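Local coordinates for protein glycosyl hydrolase (Streptomyces cattleya, PDB 7LR8) that probably hydrolyses the beta-1,4 bond between mannose and N-acetylglucosamine in N-glycan core fragments, as a family GH5 subfamily 18 glycosidase, at residues 17-22 against 54-59; 235-240 against 275-280; 302-307 against 318-323. The protein carries 1 engineered substitution. One frame throughout, in Å; residues are numbered along the deposited sequence. Where two conformers were deposited one is given.

Interaction 1 (17-22 against 54-59); sequences GVNYTP and RVFPLW
Asn19 and Arg54 pair across neighbouring parallel strands, 15-19 and 52-55, the first two of a (beta/alpha)8 barrel, joined by helix 35-46 in a beta-alpha-beta unit. Arg54 N donates to Val18 O, and Tyr20 N returns a nearly straight bond (176°) to Arg54 O at 2.9 Å. The side chains of Asn19 and Arg54 leave the same face of the sheet and run side by side. Arg54 CG stands anti to the backbone N (chi1 166°), and from there the chain is extended as far as NE. CB, CG and CD all lie against Asn19 OD1, Arg54 CB at 3.4 Å and CD at 3.2 Å. At the tip Arg54 NH1 donates a bent bond to Asn19 OD1 at 2.8 Å, the oxygen tilted out of the guanidinium plane and the amide and guanidinium planes 80° apart. Partners beyond the two strands hold the guanidinium too: NE and NH1 form salt bridges with Asp94 and Glu268, and NH2 a hydrogen bond with Asn152. Asn19 ND2 binds the carbonyls of Gln267 and Trp303, fixing the turn of the amide. Phe56 presents its edge to the guanidinium, CZ standing 3.5 Å above the centre of the Arg54 plane. Since Asn152 and Glu268 also bind the mannose, Arg54 probably helps to position these two sugar-binding groups. On the other side of the sheet, Tyr20 CB meets Val55 CG1 at 4.2 Å, and the Tyr20 hydroxyl bonds to Asp41. Where the two chains diverge, a water bridges them, donating to Tyr20 O at 2.8 Å and accepting from Phe56 N at 3.0 Å.

Interaction 2 (235-240 against 275-280); sequences YGTRST and HVPAEY
Thr237 plugs into the 275-280 loop through both branches of its side chain. Thr237 OG1 donates to His275 O at 2.8 Å, reaching it from above the carbonyl plane. Thr237 CG2 meets the proline ring tip to tip, at a tight 3.4 Å from Pro277 CD, and also lies 3.9 Å from Tyr280 CD2. Arg238 CG sits over one face of the Tyr280 ring, toward the rim, in a CH-pi contact 4.2 Å from the centroid, while NE comes to 3.4 Å from Tyr280 CE1. The guanidinium stands at 90° to the ring. An alanine in place of Tyr280 would probably leave the Arg238 chain without the surface it lies on and open a gap beside Thr237 CG2. Behind this shell, Gly236 to Ser239 form a type I turn, in which Gly236 O accepts from both Ser239 N and Ser239 OG. A water donates to Thr237 O at 2.7 Å and to Ser239 O, with a weak bond from the Tyr280 hydroxyl. Ser239 is the N-cap of helix 240-253. The contact thus ties the turn between helices 231-235 and 240-253 to the loop leading from strand 264-269 into helix 281-293, with His275 packed on Ala232 and Gln233.

Interaction 3 (302-307 against 318-323); sequences TWWCSH and ELEYSL. With BMA (beta-D-mannopyranose), chain D.
A buried loop-on-strand contact at the C-terminal mouth of the (beta/alpha)8 barrel brings Leu323 against Trp304 and Cys305, where strand 298-304 gives way to the loop forming one wall of the glycan pocket. The backbones are tied by Cys305 N, which donates to Leu323 O at 2.9 Å from well above the carbonyl plane (50° out of it). The peptide between Trp304 and Cys305 is cis, as in many GH5 enzymes at the end of this strand. Trp304 CG is anti to its backbone N and beside the carbonyl carbon (chi1 -173°), on the side of Cys305, whose CB lies 3.4 Å above one face of the indole. The other face receives the mannose, with its C3 3.8 Å above the ring plane of Trp304, offset toward the rim. Leu323 fills the corner between protein and sugar: its CD1 is 3.6 Å from Trp304 CD1 and 3.7 Å from mannose C6, while its CB sits by Cys305 SG. Glu320 OE1 accepts from mannose O4 at 2.5 Å and Glu320 OE2 from mannose O6 at 2.9 Å, a forked hold on the O4 and O6 end of the sugar. Ser101, Asn152 and Glu268 supply further hydrogen bonds to the same sugar, and Trp226 meets the Trp304 indole with its own ring steeply inclined. A water that accepts from Trp303 NE1 also lies within hydrogen-bonding reach of Leu323 O. Glu320 and the indole are linked by another water that accepts from Trp304 NE1 at 3.1 Å and donates to both OE1 and the backbone O of Glu320.

In the fold
Interactions 1 and 3 share the barrel sheet, strand 15-19 lying between strands 52-55 and 298-304, and their centres are about 11 Å apart. They touch directly: Asn19 N probably bonds to Trp303 O at 2.8 Å, Thr21 OG1 probably bonds to His307 O at 2.7 Å, and Asn19 CB packs on Trp304 CE3 at 3.4 Å. Interaction 3 binds the mannose itself, whereas interaction 1 lies close by, the Arg54 side chain being about 5 Å from the sugar and about 6 Å from that of the engineered Ala153. Interaction 2 lies toward the surface, its nearest atoms about 5 Å from interaction 3 and about 15 Å from interaction 1.

Interaction 1 (17-22 against 54-59)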
loop_
_atom_site.group_PDB
_atom_site.type_symbol
_atom_site.label_atom_id
_atom_site.label_comp_id
_atom_site.label_asym_id
_atom_site.label_seq_id
_atom_site.Cartn_x
_atom_site.Cartn_y
_atom_site.Cartn_z
ATOM N N GLY B 17 6.194 4.950 -29.693
ATOM C CA GLY B 17 5.225 5.287 -28.677
ATOM C C GLY B 17 5.896 5.797 -27.427
ATOM O O GLY B 17 7.109 6.019 -27.400
ATOM N N VAL B 18 5.081 6.023 -26.396
ATOM C CA VAL B 18 5.587 6.525 -25.122
ATOM C C VAL B 18 4.948 5.758 -23.980
ATOM O O VAL B 18 3.823 5.259 -24.083
ATOM C CB VAL B 18 5.344 8.037 -24.923
ATOM C CG1 VAL B 18 6.150 8.839 -25.919
ATOM C CG2 VAL B 18 3.867 8.371 -25.040
ATOM N N ASN B 19 5.695 5.656 -22.883
ATOM C CA ASN B 19 5.127 5.270 -21.599
ATOM C C ASN B 19 4.400 6.472 -21.017
ATOM O O ASN B 19 5.018 7.519 -20.804
ATOM C CB ASN B 19 6.236 4.790 -20.666
ATOM C CG ASN B 19 6.862 3.511 -21.153
ATOM O OD1 ASN B 19 6.335 2.437 -20.906
ATOM N ND2 ASN B 19 7.968 3.617 -21.884
ATOM N N TYR B 20 3.100 6.321 -20.745
ATOM C CA TYR B 20 2.245 7.456 -20.409
ATOM C C TYR B 20 2.305 7.730 -18.907
ATOM O O TYR B 20 1.832 6.918 -18.100
ATOM C CB TYR B 20 0.811 7.200 -20.872
ATOM C CG TYR B 20 -0.171 8.257 -20.414
ATOM C CD1 TYR B 20 0.170 9.618 -20.440
ATOM C CD2 TYR B 20 -1.439 7.900 -19.956
ATOM C CE1 TYR B 20 -0.723 10.584 -19.998
ATOM C CE2 TYR B 20 -2.340 8.856 -19.517
ATOM C CZ TYR B 20 -1.975 10.196 -19.541
ATOM O OH TYR B 20 -2.876 11.146 -19.106
ATOM N N THR B 21 2.907 8.874 -18.539
ATOM C CA THR B 21 2.897 9.375 -17.167
ATOM C C THR B 21 1.917 10.541 -17.073
ATOM O O THR B 21 2.224 11.646 -17.544
ATOM C CB THR B 21 4.299 9.822 -16.731
ATOM O OG1 THR B 21 4.933 10.538 -17.797
ATOM C CG2 THR B 21 5.177 8.629 -16.353
ATOM N N PRO B 22 0.736 10.363 -16.484
ATOM C CA PRO B 22 -0.247 11.461 -16.453
ATOM C C PRO B 22 0.310 12.717 -15.801
ATOM O O PRO B 22 0.891 12.675 -14.713
ATOM C CB PRO B 22 -1.403 10.871 -15.639
ATOM C CG PRO B 22 -1.299 9.390 -15.894
ATOM C CD PRO B 22 0.182 9.114 -15.929
ATOM N N ARG B 54 1.972 3.003 -23.640
ATOM C CA ARG B 54 1.984 1.967 -22.614
ATOM C C ARG B 54 1.455 2.608 -21.342
ATOM O O ARG B 54 1.939 3.676 -20.954
ATOM C CB ARG B 54 3.407 1.431 -22.420
ATOM C CG ARG B 54 3.647 0.600 -21.159
ATOM C CD ARG B 54 4.836 -0.341 -21.400
ATOM N NE ARG B 54 5.206 -1.126 -20.219
ATOM C CZ ARG B 54 6.283 -0.910 -19.458
ATOM N NH1 ARG B 54 7.139 0.072 -19.744
ATOM N NH2 ARG B 54 6.528 -1.706 -18.430
ATOM N N VAL B 55 0.421 2.001 -20.734
ATOM C CA VAL B 55 -0.304 2.641 -19.641
ATOM C C VAL B 55 -0.340 1.744 -18.401
ATOM O O VAL B 55 -0.245 0.516 -18.476
ATOM C CB VAL B 55 -1.739 3.045 -20.047
ATOM C CG1 VAL B 55 -1.712 3.892 -21.320
ATOM C CG2 VAL B 55 -2.614 1.832 -20.241
ATOM N N PHE B 56 -0.514 2.386 -17.251
ATOM C CA PHE B 56 -0.259 1.749 -15.958
ATOM C C PHE B 56 -1.390 1.912 -14.954
ATOM O O PHE B 56 -1.479 2.953 -14.274
ATOM C CB PHE B 56 1.033 2.292 -15.363
ATOM C CG PHE B 56 2.220 2.091 -16.245
ATOM C CD1 PHE B 56 2.903 0.880 -16.240
ATOM C CD2 PHE B 56 2.665 3.115 -17.074
ATOM C CE1 PHE B 56 4.008 0.696 -17.052
ATOM C CE2 PHE B 56 3.767 2.919 -17.898
ATOM C CZ PHE B 56 4.432 1.697 -17.875
ATOM N N PRO B 57 -2.224 0.886 -14.788
ATOM C CA PRO B 57 -3.048 0.783 -13.579
ATOM C C PRO B 57 -2.165 0.741 -12.344
ATOM O O PRO B 57 -1.012 0.306 -12.398
ATOM C CB PRO B 57 -3.785 -0.553 -13.754
ATOM C CG PRO B 57 -3.703 -0.890 -15.190
ATOM C CD PRO B 57 -2.483 -0.186 -15.762
ATOM N N LEU B 58 -2.720 1.189 -11.221
ATOM C CA LEU B 58 -2.131 0.945 -9.905
ATOM C C LEU B 58 -2.876 -0.245 -9.308
ATOM O O LEU B 58 -4.071 -0.150 -9.011
ATOM C CB LEU B 58 -2.239 2.166 -9.002
ATOM C CG LEU B 58 -1.265 3.311 -9.283
ATOM C CD1 LEU B 58 -1.401 4.396 -8.224
ATOM C CD2 LEU B 58 0.167 2.803 -9.348
ATOM N N TRP B 59 -2.172 -1.371 -9.164
ATOM C CA TRP B 59 -2.805 -2.624 -8.742
ATOM C C TRP B 59 -3.599 -2.498 -7.445
ATOM O O TRP B 59 -4.778 -2.897 -7.438
ATOM C CB TRP B 59 -1.717 -3.703 -8.668
ATOM C CG TRP B 59 -2.201 -5.089 -8.269
ATOM C CD1 TRP B 59 -3.448 -5.637 -8.490
ATOM C CD2 TRP B 59 -1.427 -6.106 -7.619
ATOM N NE1 TRP B 59 -3.489 -6.924 -7.988
ATOM C CE2 TRP B 59 -2.270 -7.229 -7.437
ATOM C CE3 TRP B 59 -0.113 -6.166 -7.138
ATOM C CZ2 TRP B 59 -1.828 -8.402 -6.831
ATOM C CZ3 TRP B 59 0.326 -7.335 -6.541
ATOM C CH2 TRP B 59 -0.534 -8.434 -6.379
HETATM O O HOH W 1 -0.468 5.303 -17.770
#

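Interaction 2 (235-240 against 275-280)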
loop_
_atom_site.group_PDB
_atom_site.type_symbol
_atom_site.label_atom_id
_atom_site.label_comp_id
_atom_site.label_asym_id
_atom_site.label_seq_id
_atom_site.Cartn_x
_atom_site.Cartn_y
_atom_site.Cartn_z
ATOM N N TYR B 235 31.632 3.843 -18.700
ATOM C CA TYR B 235 32.115 4.218 -20.025
ATOM C C TYR B 235 31.954 5.697 -20.343
ATOM O O TYR B 235 32.655 6.200 -21.229
ATOM C CB TYR B 235 31.393 3.373 -21.084
ATOM C CG TYR B 235 31.573 1.896 -20.825
ATOM C CD1 TYR B 235 32.795 1.278 -21.074
ATOM C CD2 TYR B 235 30.542 1.129 -20.288
ATOM C CE1 TYR B 235 32.983 -0.068 -20.824
ATOM C CE2 TYR B 235 30.720 -0.226 -20.029
ATOM C CZ TYR B 235 31.942 -0.816 -20.299
ATOM O OH TYR B 235 32.139 -2.152 -20.056
ATOM N N GLY B 236 31.072 6.396 -19.652
ATOM C CA GLY B 236 30.915 7.830 -19.794
ATOM C C GLY B 236 29.633 8.185 -20.528
ATOM O O GLY B 236 29.132 7.428 -21.366
ATOM N N THR B 237 29.108 9.376 -20.222
ATOM C CA THR B 237 27.876 9.858 -20.848
ATOM C C THR B 237 27.935 9.807 -22.373
ATOM O O THR B 237 26.978 9.387 -23.033
ATOM C CB THR B 237 27.603 11.296 -20.409
ATOM O OG1 THR B 237 27.471 11.360 -18.985
ATOM C CG2 THR B 237 26.336 11.799 -21.072
ATOM N N ARG B 238 29.040 10.274 -22.952
ATOM C CA ARG B 238 29.132 10.465 -24.394
ATOM C C ARG B 238 29.814 9.300 -25.098
ATOM O O ARG B 238 30.295 9.460 -26.222
ATOM C CB ARG B 238 29.855 11.778 -24.703
ATOM C CG ARG B 238 29.090 13.012 -24.257
ATOM C CD ARG B 238 29.376 14.192 -25.188
ATOM N NE ARG B 238 28.556 15.360 -24.879
ATOM C CZ ARG B 238 28.895 16.296 -23.999
ATOM N NH1 ARG B 238 30.044 16.204 -23.345
ATOM N NH2 ARG B 238 28.095 17.332 -23.779
ATOM N N SER B 239 29.848 8.131 -24.465
ATOM C CA SER B 239 30.547 6.977 -25.001
ATOM C C SER B 239 29.683 6.229 -26.012
ATOM O O SER B 239 28.456 6.362 -26.054
ATOM C CB SER B 239 30.936 6.022 -23.873
ATOM O OG SER B 239 29.770 5.514 -23.222
ATOM N N THR B 240 30.353 5.410 -26.823
ATOM C CA THR B 240 29.641 4.509 -27.721
ATOM C C THR B 240 28.743 3.556 -26.940
ATOM O O THR B 240 27.599 3.301 -27.343
ATOM C CB THR B 240 30.647 3.734 -28.576
ATOM O OG1 THR B 240 31.479 4.654 -29.298
ATOM C CG2 THR B 240 29.933 2.827 -29.565
ATOM N N HIS B 275 23.415 11.022 -15.578
ATOM C CA HIS B 275 24.080 10.066 -16.454
ATOM C C HIS B 275 23.935 10.483 -17.909
ATOM O O HIS B 275 24.866 10.322 -18.707
ATOM C CB HIS B 275 23.502 8.672 -16.201
ATOM C CG HIS B 275 23.493 8.302 -14.752
ATOM N ND1 HIS B 275 22.421 8.565 -13.927
ATOM C CD2 HIS B 275 24.441 7.739 -13.969
ATOM C CE1 HIS B 275 22.701 8.158 -12.703
ATOM N NE2 HIS B 275 23.921 7.653 -12.700
ATOM N N VAL B 276 22.783 11.036 -18.258
ATOM C CA VAL B 276 22.601 11.835 -19.460
ATOM C C VAL B 276 22.145 13.220 -19.020
ATOM O O VAL B 276 20.994 13.404 -18.618
ATOM C CB VAL B 276 21.579 11.195 -20.418
ATOM C CG1 VAL B 276 21.451 12.040 -21.688
ATOM C CG2 VAL B 276 21.981 9.763 -20.746
ATOM N N PRO B 277 23.036 14.216 -19.050
ATOM C CA PRO B 277 22.642 15.574 -18.664
ATOM C C PRO B 277 21.502 16.067 -19.542
ATOM O O PRO B 277 21.386 15.692 -20.711
ATOM C CB PRO B 277 23.916 16.400 -18.894
ATOM C CG PRO B 277 25.028 15.413 -18.865
ATOM C CD PRO B 277 24.463 14.129 -19.394
ATOM N N ALA B 278 20.667 16.934 -18.964
ATOM C CA ALA B 278 19.520 17.457 -19.699
ATOM C C ALA B 278 19.947 18.145 -20.993
ATOM O O ALA B 278 19.235 18.067 -22.002
ATOM C CB ALA B 278 18.723 18.418 -18.818
ATOM N N GLU B 279 21.103 18.827 -20.987
ATOM C CA GLU B 279 21.572 19.496 -22.201
ATOM C C GLU B 279 22.039 18.521 -23.277
ATOM O O GLU B 279 22.205 18.936 -24.426
ATOM C CB GLU B 279 22.707 20.474 -21.875
ATOM C CG GLU B 279 23.931 19.822 -21.270
ATOM C CD GLU B 279 23.980 19.993 -19.758
ATOM O OE1 GLU B 279 22.966 19.692 -19.085
ATOM O OE2 GLU B 279 25.031 20.444 -19.245
ATOM N N TYR B 280 22.252 17.250 -22.940
ATOM C CA TYR B 280 22.643 16.222 -23.896
ATOM C C TYR B 280 21.496 15.274 -24.231
ATOM O O TYR B 280 21.662 14.382 -25.069
ATOM C CB TYR B 280 23.835 15.425 -23.345
ATOM C CG TYR B 280 24.466 14.464 -24.328
ATOM C CD1 TYR B 280 25.176 14.930 -25.427
ATOM C CD2 TYR B 280 24.362 13.092 -24.150
ATOM C CE1 TYR B 280 25.755 14.054 -26.324
ATOM C CE2 TYR B 280 24.935 12.210 -25.043
ATOM C CZ TYR B 280 25.628 12.695 -26.126
ATOM O OH TYR B 280 26.204 11.818 -27.015
HETATM O O HOH W 2 26.310 8.626 -25.589
#

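Interaction 3 (302-307 against 318-323)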
loop_
_atom_site.group_PDB
_atom_site.type_symbol
_atom_site.label_atom_id
_atom_site.label_comp_id
_atom_site.label_asym_id
_atom_site.label_seq_id
_atom_site.Cartn_x
_atom_site.Cartn_y
_atom_site.Cartn_z
ATOM N N THR B 302 9.569 2.647 -27.336
ATOM C CA THR B 302 8.605 3.281 -26.448
ATOM C C THR B 302 9.382 4.087 -25.417
ATOM O O THR B 302 10.025 3.517 -24.530
ATOM C CB THR B 302 7.689 2.237 -25.804
ATOM O OG1 THR B 302 7.172 1.366 -26.832
ATOM C CG2 THR B 302 6.526 2.907 -25.096
ATOM N N TRP B 303 9.371 5.413 -25.568
ATOM C CA TRP B 303 10.174 6.286 -24.733
ATOM C C TRP B 303 9.572 6.410 -23.340
ATOM O O TRP B 303 8.352 6.499 -23.181
ATOM C CB TRP B 303 10.303 7.679 -25.371
ATOM C CG TRP B 303 11.462 8.411 -24.805
ATOM C CD1 TRP B 303 11.466 9.239 -23.718
ATOM C CD2 TRP B 303 12.817 8.340 -25.262
ATOM N NE1 TRP B 303 12.744 9.704 -23.485
ATOM C CE2 TRP B 303 13.588 9.154 -24.415
ATOM C CE3 TRP B 303 13.454 7.660 -26.310
ATOM C CZ2 TRP B 303 14.958 9.309 -24.583
ATOM C CZ3 TRP B 303 14.818 7.816 -26.467
ATOM C CH2 TRP B 303 15.548 8.627 -25.614
ATOM N N TRP B 304 10.438 6.383 -22.324
ATOM C CA TRP B 304 10.050 6.713 -20.952
ATOM C C TRP B 304 10.552 8.120 -20.677
ATOM O O TRP B 304 11.759 8.319 -20.538
ATOM C CB TRP B 304 10.658 5.755 -19.931
ATOM C CG TRP B 304 10.097 6.027 -18.564
ATOM C CD1 TRP B 304 10.392 7.079 -17.741
ATOM C CD2 TRP B 304 9.094 5.255 -17.882
ATOM N NE1 TRP B 304 9.636 7.009 -16.593
ATOM C CE2 TRP B 304 8.838 5.894 -16.654
ATOM C CE3 TRP B 304 8.402 4.078 -18.188
ATOM C CZ2 TRP B 304 7.907 5.405 -15.748
ATOM C CZ3 TRP B 304 7.485 3.597 -17.283
ATOM C CH2 TRP B 304 7.246 4.250 -16.079
ATOM N N CYS B 305 9.643 9.088 -20.547
ATOM C CA CYS B 305 8.201 8.895 -20.505
ATOM C C CYS B 305 7.545 10.079 -21.213
ATOM O O CYS B 305 8.240 10.963 -21.729
ATOM C CB CYS B 305 7.714 8.791 -19.061
ATOM S SG CYS B 305 8.355 10.118 -17.996
ATOM N N SER B 306 6.213 10.106 -21.231
ATOM C CA SER B 306 5.524 11.161 -21.970
ATOM C C SER B 306 5.712 12.516 -21.290
ATOM O O SER B 306 6.076 13.507 -21.944
ATOM C CB SER B 306 4.042 10.809 -22.117
ATOM O OG SER B 306 3.379 10.777 -20.865
ATOM N N HIS B 307 5.505 12.569 -19.968
ATOM C CA HIS B 307 5.440 13.827 -19.242
ATOM C C HIS B 307 6.322 13.799 -18.005
ATOM O O HIS B 307 6.411 12.784 -17.307
ATOM C CB HIS B 307 4.000 14.147 -18.842
ATOM C CG HIS B 307 3.112 14.451 -20.007
ATOM N ND1 HIS B 307 2.477 13.468 -20.738
ATOM C CD2 HIS B 307 2.780 15.628 -20.591
ATOM C CE1 HIS B 307 1.777 14.028 -21.710
ATOM N NE2 HIS B 307 1.951 15.337 -21.648
ATOM N N GLU B 318 15.856 11.930 -7.882
ATOM C CA GLU B 318 15.917 13.156 -8.669
ATOM C C GLU B 318 15.713 12.903 -10.157
ATOM O O GLU B 318 14.971 13.632 -10.827
ATOM C CB GLU B 318 17.263 13.839 -8.418
ATOM C CG GLU B 318 17.630 14.870 -9.451
ATOM C CD GLU B 318 16.561 15.913 -9.621
ATOM O OE1 GLU B 318 15.876 16.223 -8.624
ATOM O OE2 GLU B 318 16.416 16.427 -10.751
ATOM N N LEU B 319 16.336 11.850 -10.685
ATOM C CA LEU B 319 16.292 11.577 -12.120
ATOM C C LEU B 319 14.868 11.413 -12.655
ATOM O O LEU B 319 14.605 11.751 -13.812
ATOM C CB LEU B 319 17.127 10.333 -12.446
ATOM C CG LEU B 319 16.684 8.930 -12.007
ATOM C CD1 LEU B 319 15.753 8.272 -13.033
ATOM C CD2 LEU B 319 17.909 8.058 -11.776
ATOM N N GLU B 320 13.931 10.909 -11.837
ATOM C CA GLU B 320 12.616 10.556 -12.370
ATOM C C GLU B 320 11.836 11.773 -12.853
ATOM O O GLU B 320 11.014 11.657 -13.773
ATOM C CB GLU B 320 11.787 9.833 -11.301
ATOM C CG GLU B 320 12.388 8.530 -10.789
ATOM C CD GLU B 320 12.191 7.361 -11.737
ATOM O OE1 GLU B 320 11.509 7.522 -12.767
ATOM O OE2 GLU B 320 12.732 6.271 -11.449
ATOM N N TYR B 321 12.055 12.934 -12.237
ATOM C CA TYR B 321 11.162 14.061 -12.481
ATOM C C TYR B 321 11.259 14.575 -13.913
ATOM O O TYR B 321 10.252 15.016 -14.473
ATOM C CB TYR B 321 11.462 15.203 -11.509
ATOM C CG TYR B 321 11.098 14.900 -10.070
ATOM C CD1 TYR B 321 9.771 14.941 -9.639
ATOM C CD2 TYR B 321 12.082 14.594 -9.148
ATOM C CE1 TYR B 321 9.446 14.684 -8.332
ATOM C CE2 TYR B 321 11.763 14.312 -7.845
ATOM C CZ TYR B 321 10.452 14.370 -7.440
ATOM O OH TYR B 321 10.141 14.101 -6.131
ATOM N N SER B 322 12.441 14.537 -14.521
ATOM C CA SER B 322 12.629 15.152 -15.829
ATOM C C SER B 322 12.836 14.125 -16.941
ATOM O O SER B 322 13.537 14.400 -17.920
ATOM C CB SER B 322 13.790 16.142 -15.780
ATOM O OG SER B 322 13.503 17.190 -14.867
ATOM N N LEU B 323 12.225 12.944 -16.812
ATOM C CA LEU B 323 12.272 11.929 -17.860
ATOM C C LEU B 323 11.281 12.186 -18.996
ATOM O O LEU B 323 11.286 11.442 -19.978
ATOM C CB LEU B 323 12.027 10.535 -17.262
ATOM C CG LEU B 323 13.262 10.027 -16.507
ATOM C CD1 LEU B 323 13.052 8.662 -15.884
ATOM C CD2 LEU B 323 14.469 10.002 -17.445
HETATM C C1 BMA D . 12.100 1.697 -14.869
HETATM C C2 BMA D . 10.588 2.057 -15.025
HETATM C C3 BMA D . 10.188 2.982 -13.894
HETATM C C4 BMA D . 11.260 4.144 -13.723
HETATM C C5 BMA D . 12.287 4.142 -14.890
HETATM C C6 BMA D . 13.391 5.163 -14.723
HETATM O O2 BMA D . 9.764 0.901 -14.995
HETATM O O3 BMA D . 9.956 2.233 -12.674
HETATM O O4 BMA D . 10.577 5.367 -13.700
HETATM O O5 BMA D . 12.949 2.865 -14.951
HETATM O O6 BMA D . 14.104 4.831 -13.507
HETATM O O HOH W 3 13.776 10.548 -20.864
HETATM O O HOH W 4 9.854 9.060 -14.328
#